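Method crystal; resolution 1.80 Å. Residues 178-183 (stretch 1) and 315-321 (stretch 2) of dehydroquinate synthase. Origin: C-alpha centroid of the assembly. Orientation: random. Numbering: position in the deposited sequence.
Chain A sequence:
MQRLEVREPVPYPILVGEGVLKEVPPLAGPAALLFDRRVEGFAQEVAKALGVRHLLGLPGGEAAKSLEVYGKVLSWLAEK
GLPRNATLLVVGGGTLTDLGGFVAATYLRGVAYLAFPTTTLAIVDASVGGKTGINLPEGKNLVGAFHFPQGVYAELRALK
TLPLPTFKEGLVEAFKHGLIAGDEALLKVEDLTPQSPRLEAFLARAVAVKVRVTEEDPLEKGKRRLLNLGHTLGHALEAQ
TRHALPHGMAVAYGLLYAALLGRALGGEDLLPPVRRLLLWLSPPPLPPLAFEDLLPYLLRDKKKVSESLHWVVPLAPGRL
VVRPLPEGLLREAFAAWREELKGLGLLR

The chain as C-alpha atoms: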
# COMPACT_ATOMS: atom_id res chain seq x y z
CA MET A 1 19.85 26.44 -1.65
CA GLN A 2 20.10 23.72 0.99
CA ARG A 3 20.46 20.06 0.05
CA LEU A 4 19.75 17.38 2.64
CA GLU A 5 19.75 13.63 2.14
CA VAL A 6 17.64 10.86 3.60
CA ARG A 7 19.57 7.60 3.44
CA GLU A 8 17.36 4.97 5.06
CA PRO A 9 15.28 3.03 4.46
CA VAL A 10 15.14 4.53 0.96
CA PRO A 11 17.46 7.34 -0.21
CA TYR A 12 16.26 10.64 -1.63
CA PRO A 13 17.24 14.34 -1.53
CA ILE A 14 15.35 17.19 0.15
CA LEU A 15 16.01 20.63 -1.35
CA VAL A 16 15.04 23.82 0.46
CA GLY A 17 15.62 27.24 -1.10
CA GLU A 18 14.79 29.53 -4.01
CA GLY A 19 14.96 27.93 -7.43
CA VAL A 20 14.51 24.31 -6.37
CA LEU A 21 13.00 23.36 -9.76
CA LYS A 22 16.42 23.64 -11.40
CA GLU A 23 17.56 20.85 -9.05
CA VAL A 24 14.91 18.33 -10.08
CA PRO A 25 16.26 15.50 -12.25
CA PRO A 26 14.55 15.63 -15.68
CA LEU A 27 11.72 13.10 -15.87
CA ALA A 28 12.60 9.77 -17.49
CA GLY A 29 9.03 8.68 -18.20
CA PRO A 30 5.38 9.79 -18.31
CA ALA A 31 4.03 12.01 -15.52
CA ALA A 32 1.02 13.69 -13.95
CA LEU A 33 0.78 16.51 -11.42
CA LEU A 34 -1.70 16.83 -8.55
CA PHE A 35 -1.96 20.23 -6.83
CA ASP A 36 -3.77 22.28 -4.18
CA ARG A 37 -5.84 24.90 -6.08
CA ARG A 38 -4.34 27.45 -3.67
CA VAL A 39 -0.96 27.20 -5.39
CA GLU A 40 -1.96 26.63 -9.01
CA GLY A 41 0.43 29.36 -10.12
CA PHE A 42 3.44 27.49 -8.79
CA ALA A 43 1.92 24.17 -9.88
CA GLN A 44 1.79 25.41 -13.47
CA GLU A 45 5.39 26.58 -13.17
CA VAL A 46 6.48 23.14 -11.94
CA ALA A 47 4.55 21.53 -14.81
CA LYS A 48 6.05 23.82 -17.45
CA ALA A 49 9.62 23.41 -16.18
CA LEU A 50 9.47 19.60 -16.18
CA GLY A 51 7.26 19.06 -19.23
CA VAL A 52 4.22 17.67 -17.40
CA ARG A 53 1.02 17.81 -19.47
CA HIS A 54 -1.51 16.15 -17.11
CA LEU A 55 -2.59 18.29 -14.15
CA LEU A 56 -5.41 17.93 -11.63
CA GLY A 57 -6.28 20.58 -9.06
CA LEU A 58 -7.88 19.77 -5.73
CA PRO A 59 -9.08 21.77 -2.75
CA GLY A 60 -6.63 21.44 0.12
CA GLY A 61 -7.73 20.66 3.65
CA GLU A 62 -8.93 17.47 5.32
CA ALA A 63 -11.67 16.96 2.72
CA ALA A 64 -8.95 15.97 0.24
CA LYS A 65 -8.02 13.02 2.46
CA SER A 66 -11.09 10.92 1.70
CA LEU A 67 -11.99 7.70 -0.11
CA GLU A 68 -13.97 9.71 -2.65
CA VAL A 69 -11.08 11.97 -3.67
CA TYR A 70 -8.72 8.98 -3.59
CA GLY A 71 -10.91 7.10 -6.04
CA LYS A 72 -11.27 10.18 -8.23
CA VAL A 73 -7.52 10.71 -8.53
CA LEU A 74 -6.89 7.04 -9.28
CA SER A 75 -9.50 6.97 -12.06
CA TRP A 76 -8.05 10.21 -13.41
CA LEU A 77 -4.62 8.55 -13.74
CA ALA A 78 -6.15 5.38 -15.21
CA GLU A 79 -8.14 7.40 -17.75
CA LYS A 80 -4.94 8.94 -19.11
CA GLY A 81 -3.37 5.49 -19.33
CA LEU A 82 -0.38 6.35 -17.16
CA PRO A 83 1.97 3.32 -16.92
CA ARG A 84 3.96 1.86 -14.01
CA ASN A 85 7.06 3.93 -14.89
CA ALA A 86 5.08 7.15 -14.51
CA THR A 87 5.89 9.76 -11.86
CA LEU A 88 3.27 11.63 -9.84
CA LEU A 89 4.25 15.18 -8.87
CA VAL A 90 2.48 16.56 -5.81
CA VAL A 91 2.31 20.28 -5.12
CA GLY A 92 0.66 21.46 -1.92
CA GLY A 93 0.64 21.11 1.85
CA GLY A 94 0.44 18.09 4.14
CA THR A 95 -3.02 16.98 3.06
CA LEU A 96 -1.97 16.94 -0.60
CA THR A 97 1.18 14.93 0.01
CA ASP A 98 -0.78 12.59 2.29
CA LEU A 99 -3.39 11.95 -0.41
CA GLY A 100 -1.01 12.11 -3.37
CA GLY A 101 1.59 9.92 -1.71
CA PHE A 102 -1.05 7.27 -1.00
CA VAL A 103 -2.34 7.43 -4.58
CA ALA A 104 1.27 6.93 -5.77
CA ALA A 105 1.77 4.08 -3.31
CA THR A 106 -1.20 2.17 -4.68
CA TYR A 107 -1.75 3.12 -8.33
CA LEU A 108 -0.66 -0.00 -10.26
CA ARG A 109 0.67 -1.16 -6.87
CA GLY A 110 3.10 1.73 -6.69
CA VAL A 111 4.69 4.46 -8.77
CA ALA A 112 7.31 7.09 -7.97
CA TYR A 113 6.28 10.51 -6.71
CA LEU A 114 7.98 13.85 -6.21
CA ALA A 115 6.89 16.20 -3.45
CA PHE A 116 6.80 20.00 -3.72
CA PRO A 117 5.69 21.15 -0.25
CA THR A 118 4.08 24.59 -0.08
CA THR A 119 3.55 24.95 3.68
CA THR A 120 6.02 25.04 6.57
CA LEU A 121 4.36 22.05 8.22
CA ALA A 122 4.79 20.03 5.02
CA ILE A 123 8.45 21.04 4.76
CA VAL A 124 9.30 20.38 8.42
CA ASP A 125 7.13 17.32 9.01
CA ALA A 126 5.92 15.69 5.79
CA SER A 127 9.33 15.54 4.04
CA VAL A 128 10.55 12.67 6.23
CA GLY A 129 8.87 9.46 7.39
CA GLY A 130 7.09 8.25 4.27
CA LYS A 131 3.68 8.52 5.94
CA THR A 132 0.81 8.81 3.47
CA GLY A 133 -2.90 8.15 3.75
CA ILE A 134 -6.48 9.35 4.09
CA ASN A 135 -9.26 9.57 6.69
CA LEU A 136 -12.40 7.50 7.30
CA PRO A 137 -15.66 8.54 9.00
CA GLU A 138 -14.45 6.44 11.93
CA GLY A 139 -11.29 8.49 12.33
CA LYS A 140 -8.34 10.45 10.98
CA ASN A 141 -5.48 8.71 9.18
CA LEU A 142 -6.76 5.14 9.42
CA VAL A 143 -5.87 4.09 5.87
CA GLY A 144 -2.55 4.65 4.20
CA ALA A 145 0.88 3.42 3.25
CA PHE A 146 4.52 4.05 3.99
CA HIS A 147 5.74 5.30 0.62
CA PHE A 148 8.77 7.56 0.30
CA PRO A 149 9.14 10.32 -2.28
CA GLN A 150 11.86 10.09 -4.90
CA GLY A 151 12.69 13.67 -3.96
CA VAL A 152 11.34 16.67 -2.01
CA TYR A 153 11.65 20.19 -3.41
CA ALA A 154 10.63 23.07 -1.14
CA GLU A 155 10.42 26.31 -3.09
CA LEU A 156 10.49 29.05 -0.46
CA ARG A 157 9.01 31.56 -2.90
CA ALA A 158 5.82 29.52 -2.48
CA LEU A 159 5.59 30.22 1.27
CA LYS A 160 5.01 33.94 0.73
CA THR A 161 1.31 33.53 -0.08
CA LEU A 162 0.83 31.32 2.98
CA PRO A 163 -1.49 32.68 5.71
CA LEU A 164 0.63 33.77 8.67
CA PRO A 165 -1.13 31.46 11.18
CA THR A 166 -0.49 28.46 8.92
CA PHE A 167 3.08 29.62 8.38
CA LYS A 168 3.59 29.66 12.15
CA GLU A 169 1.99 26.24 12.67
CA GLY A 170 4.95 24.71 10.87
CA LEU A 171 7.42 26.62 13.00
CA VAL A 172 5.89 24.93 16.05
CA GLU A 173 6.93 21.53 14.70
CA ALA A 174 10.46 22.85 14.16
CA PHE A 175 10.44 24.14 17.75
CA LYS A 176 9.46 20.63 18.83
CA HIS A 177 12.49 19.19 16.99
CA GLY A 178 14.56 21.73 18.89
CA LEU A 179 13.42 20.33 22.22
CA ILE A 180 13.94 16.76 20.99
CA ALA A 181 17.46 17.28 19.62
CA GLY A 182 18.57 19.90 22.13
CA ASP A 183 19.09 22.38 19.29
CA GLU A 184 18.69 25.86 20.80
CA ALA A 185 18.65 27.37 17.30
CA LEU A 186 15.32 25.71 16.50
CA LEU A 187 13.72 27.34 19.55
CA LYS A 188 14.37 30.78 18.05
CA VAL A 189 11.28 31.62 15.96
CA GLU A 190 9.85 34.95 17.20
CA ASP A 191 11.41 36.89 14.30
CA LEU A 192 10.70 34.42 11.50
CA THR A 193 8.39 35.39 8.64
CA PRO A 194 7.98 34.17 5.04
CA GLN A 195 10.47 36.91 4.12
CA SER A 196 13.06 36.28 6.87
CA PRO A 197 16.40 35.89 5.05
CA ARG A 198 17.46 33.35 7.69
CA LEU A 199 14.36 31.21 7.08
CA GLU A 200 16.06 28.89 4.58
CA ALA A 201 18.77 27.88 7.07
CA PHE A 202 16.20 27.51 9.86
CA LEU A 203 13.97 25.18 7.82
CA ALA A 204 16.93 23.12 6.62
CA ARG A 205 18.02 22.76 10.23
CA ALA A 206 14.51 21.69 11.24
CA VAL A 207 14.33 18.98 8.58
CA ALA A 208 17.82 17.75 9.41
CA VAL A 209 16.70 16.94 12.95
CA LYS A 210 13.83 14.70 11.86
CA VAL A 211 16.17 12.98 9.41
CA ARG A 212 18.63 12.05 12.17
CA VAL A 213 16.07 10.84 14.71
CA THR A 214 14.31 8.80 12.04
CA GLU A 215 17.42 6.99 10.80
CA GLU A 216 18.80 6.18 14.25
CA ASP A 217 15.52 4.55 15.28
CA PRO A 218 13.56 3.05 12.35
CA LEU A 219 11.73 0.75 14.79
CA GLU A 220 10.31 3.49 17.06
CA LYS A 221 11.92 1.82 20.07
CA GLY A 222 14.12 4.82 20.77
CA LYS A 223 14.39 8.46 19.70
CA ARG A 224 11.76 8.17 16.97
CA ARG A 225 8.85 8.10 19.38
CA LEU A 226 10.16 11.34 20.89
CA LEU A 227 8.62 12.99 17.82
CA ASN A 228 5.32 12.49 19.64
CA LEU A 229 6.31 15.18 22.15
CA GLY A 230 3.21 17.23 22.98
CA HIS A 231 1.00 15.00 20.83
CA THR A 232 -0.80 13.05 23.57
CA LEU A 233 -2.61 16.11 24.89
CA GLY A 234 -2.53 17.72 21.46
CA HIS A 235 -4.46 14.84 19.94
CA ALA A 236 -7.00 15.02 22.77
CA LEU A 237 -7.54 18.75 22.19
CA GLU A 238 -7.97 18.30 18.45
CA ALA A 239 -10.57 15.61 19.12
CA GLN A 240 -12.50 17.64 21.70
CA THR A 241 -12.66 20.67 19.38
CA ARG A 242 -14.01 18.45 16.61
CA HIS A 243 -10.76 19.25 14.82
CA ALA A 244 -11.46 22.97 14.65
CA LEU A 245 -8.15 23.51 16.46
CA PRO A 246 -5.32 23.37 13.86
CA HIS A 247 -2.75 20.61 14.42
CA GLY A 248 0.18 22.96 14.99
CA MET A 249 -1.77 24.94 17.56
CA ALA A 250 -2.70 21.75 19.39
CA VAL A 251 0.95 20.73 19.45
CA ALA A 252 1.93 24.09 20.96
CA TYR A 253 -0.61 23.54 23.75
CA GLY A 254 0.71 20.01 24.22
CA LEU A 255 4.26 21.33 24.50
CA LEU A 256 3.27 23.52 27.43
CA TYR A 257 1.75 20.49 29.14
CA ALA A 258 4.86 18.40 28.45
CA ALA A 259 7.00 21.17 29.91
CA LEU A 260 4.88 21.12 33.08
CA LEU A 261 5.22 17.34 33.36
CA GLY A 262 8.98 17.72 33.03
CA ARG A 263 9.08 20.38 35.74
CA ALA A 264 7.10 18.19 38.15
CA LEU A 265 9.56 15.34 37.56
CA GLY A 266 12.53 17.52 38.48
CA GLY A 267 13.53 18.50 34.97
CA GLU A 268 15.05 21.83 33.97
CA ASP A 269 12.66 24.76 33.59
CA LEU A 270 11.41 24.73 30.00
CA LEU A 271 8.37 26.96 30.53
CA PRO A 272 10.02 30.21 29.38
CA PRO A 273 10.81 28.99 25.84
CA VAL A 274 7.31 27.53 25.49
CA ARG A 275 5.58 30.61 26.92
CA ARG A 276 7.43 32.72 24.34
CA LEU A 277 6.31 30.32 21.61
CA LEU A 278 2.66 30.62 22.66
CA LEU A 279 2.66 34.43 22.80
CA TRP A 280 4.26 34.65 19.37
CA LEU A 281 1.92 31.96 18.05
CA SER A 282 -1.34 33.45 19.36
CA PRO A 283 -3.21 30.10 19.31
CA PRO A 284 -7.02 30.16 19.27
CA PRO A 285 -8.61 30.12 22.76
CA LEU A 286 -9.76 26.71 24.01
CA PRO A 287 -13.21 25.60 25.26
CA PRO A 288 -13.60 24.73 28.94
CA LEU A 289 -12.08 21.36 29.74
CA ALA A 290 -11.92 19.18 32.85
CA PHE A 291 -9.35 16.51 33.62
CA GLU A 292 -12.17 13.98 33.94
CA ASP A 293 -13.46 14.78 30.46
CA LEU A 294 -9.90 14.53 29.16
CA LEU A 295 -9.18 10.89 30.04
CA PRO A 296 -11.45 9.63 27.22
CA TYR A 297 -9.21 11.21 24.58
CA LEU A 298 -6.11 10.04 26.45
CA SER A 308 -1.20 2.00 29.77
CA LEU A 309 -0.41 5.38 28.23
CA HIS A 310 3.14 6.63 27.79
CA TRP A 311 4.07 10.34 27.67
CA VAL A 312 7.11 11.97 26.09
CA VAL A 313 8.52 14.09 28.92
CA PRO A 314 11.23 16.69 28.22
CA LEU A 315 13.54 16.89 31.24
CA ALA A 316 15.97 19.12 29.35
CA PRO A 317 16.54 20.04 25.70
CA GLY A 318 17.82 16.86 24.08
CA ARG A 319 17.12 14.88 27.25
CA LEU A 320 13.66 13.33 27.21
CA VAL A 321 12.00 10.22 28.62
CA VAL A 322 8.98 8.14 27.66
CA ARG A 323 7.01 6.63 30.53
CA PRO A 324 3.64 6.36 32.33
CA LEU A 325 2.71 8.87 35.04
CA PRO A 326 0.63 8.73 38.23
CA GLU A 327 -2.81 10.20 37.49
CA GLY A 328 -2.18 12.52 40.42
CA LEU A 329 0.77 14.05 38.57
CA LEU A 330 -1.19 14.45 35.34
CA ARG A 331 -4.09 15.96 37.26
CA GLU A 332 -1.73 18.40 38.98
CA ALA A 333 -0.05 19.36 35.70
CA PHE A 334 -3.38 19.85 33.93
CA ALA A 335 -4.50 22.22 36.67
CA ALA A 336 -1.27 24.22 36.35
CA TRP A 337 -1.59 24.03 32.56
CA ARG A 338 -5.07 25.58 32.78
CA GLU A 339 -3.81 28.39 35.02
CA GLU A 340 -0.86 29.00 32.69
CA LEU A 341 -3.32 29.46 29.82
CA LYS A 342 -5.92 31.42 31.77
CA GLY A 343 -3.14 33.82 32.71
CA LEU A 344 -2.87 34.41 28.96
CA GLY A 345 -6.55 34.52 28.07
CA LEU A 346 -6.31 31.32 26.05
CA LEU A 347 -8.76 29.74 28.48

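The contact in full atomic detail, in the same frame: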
# COMPACT_ATOMS: atom_id res chain seq x y z
N GLY A 178 13.54 21.07 18.09
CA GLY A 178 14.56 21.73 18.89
C GLY A 178 14.64 21.13 20.28
O GLY A 178 15.73 20.86 20.79
N LEU A 179 13.48 20.92 20.89
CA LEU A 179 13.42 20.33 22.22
C LEU A 179 13.90 18.88 22.20
O LEU A 179 14.57 18.42 23.12
CB LEU A 179 11.99 20.40 22.76
CG LEU A 179 11.42 21.79 23.03
CD1 LEU A 179 9.97 21.67 23.46
CD2 LEU A 179 12.24 22.49 24.10
N ILE A 180 13.55 18.16 21.13
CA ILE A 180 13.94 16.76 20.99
C ILE A 180 15.45 16.58 20.80
O ILE A 180 16.07 15.74 21.45
CB ILE A 180 13.20 16.10 19.81
CG1 ILE A 180 11.70 16.05 20.10
CG2 ILE A 180 13.73 14.69 19.59
CD1 ILE A 180 10.87 15.51 18.95
N ALA A 181 16.03 17.38 19.91
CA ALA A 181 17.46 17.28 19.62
C ALA A 181 18.35 18.06 20.58
O ALA A 181 19.53 17.75 20.74
CB ALA A 181 17.73 17.73 18.19
N GLY A 182 17.78 19.08 21.22
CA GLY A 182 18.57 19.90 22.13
C GLY A 182 19.21 21.02 21.32
O GLY A 182 20.24 21.57 21.71
N ASP A 183 18.60 21.34 20.19
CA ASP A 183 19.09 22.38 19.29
C ASP A 183 18.44 23.72 19.64
O ASP A 183 17.32 24.00 19.24
CB ASP A 183 18.76 22.01 17.84
CG ASP A 183 19.53 22.86 16.84
OD1 ASP A 183 19.69 24.07 17.08
OD2 ASP A 183 19.96 22.31 15.81
N LEU A 315 12.90 16.52 29.98
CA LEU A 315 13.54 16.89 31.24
C LEU A 315 14.54 18.01 31.00
O LEU A 315 14.87 18.78 31.91
CB LEU A 315 14.24 15.67 31.86
CG LEU A 315 13.31 14.50 32.18
CD1 LEU A 315 14.12 13.34 32.75
CD2 LEU A 315 12.24 14.93 33.17
N ALA A 316 15.02 18.10 29.77
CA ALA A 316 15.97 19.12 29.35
C ALA A 316 16.08 19.02 27.84
O ALA A 316 15.82 17.95 27.28
CB ALA A 316 17.34 18.87 29.99
N PRO A 317 16.43 20.12 27.16
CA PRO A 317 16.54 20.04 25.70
C PRO A 317 17.48 18.90 25.32
O PRO A 317 18.62 18.85 25.79
CB PRO A 317 17.09 21.41 25.33
CG PRO A 317 16.51 22.30 26.39
CD PRO A 317 16.71 21.48 27.64
N GLY A 318 17.00 17.98 24.49
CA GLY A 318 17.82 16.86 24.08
C GLY A 318 17.78 15.70 25.06
O GLY A 318 18.27 14.60 24.77
N ARG A 319 17.21 15.93 26.24
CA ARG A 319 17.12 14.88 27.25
C ARG A 319 15.66 14.64 27.62
O ARG A 319 15.10 15.32 28.49
CB ARG A 319 17.93 15.26 28.49
CG ARG A 319 18.10 14.12 29.49
CD ARG A 319 19.21 14.43 30.48
NE ARG A 319 18.87 15.53 31.38
CZ ARG A 319 17.95 15.47 32.33
NH1 ARG A 319 17.27 14.35 32.52
NH2 ARG A 319 17.72 16.52 33.10
N LEU A 320 15.05 13.66 26.96
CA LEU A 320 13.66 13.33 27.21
C LEU A 320 13.47 11.86 27.59
O LEU A 320 14.32 11.01 27.33
CB LEU A 320 12.81 13.63 25.97
CG LEU A 320 12.69 15.08 25.50
CD1 LEU A 320 14.01 15.57 24.93
CD2 LEU A 320 11.60 15.16 24.44
N VAL A 321 12.33 11.58 28.21
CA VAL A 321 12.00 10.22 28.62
C VAL A 321 10.57 9.89 28.23
O VAL A 321 9.73 10.78 28.10
CB VAL A 321 12.16 10.03 30.15
CG1 VAL A 321 13.60 10.26 30.55
CG2 VAL A 321 11.24 11.00 30.89

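The last turn of a helix, residues 178-181, packs with the following Gly-182 against a tight turn that leads into a strand beginning at Arg-319. Gly-182, with positive phi (88°), is the first residue to leave helical angles, and Gly-182 N and Asp-183 N both hydrogen-bond to Gly-178 O (2.7 and 3.0 Å). In the second stretch, Ala-316 to Arg-319 form a type II beta turn closed by Arg-319 N to Ala-316 O (2.7 Å). The two glycines bring the backbones together, Gly-182 CA lying 3.7 Å from Gly-318 CA. One hydrogen bond crosses the contact: Gly-318 N donates to Leu-179 O at 2.8 Å and 164°, so a carbonyl near the helix end finds its donor in the turn. Beside it, Gly-318 CA points a hydrogen at Ile-180 O (3.4 Å, 166° at H), a CA-H...O contact. Glycine suits both places twice over: the positive phi angles would press a CB against the preceding carbonyl, and an ideal CB on Gly-182 would sit 3.1 Å from Pro-317 O, one on Gly-318 3.2 Å from Ala-181 O. Pro-317, at phi -54°, fits the second position of the turn and sets its CA 3.6 Å from Leu-179 O. Among the side chains, Leu-320 alone directs its CA-to-CB bond toward the other stretch; in its m, p rotamer it brings CD1 to 3.4 Å from Leu-179 O and CD2 to 4.4 Å from Ile-180 CG1, a loose apolar contact. Leu-179 and Ile-180, both m, t and buried, approach mainly through their carbonyls. The CA-to-CB bonds of Arg-319 and Asp-183 point away, and neither side chain takes part. The contact is small, burying 243 Å² over both sides.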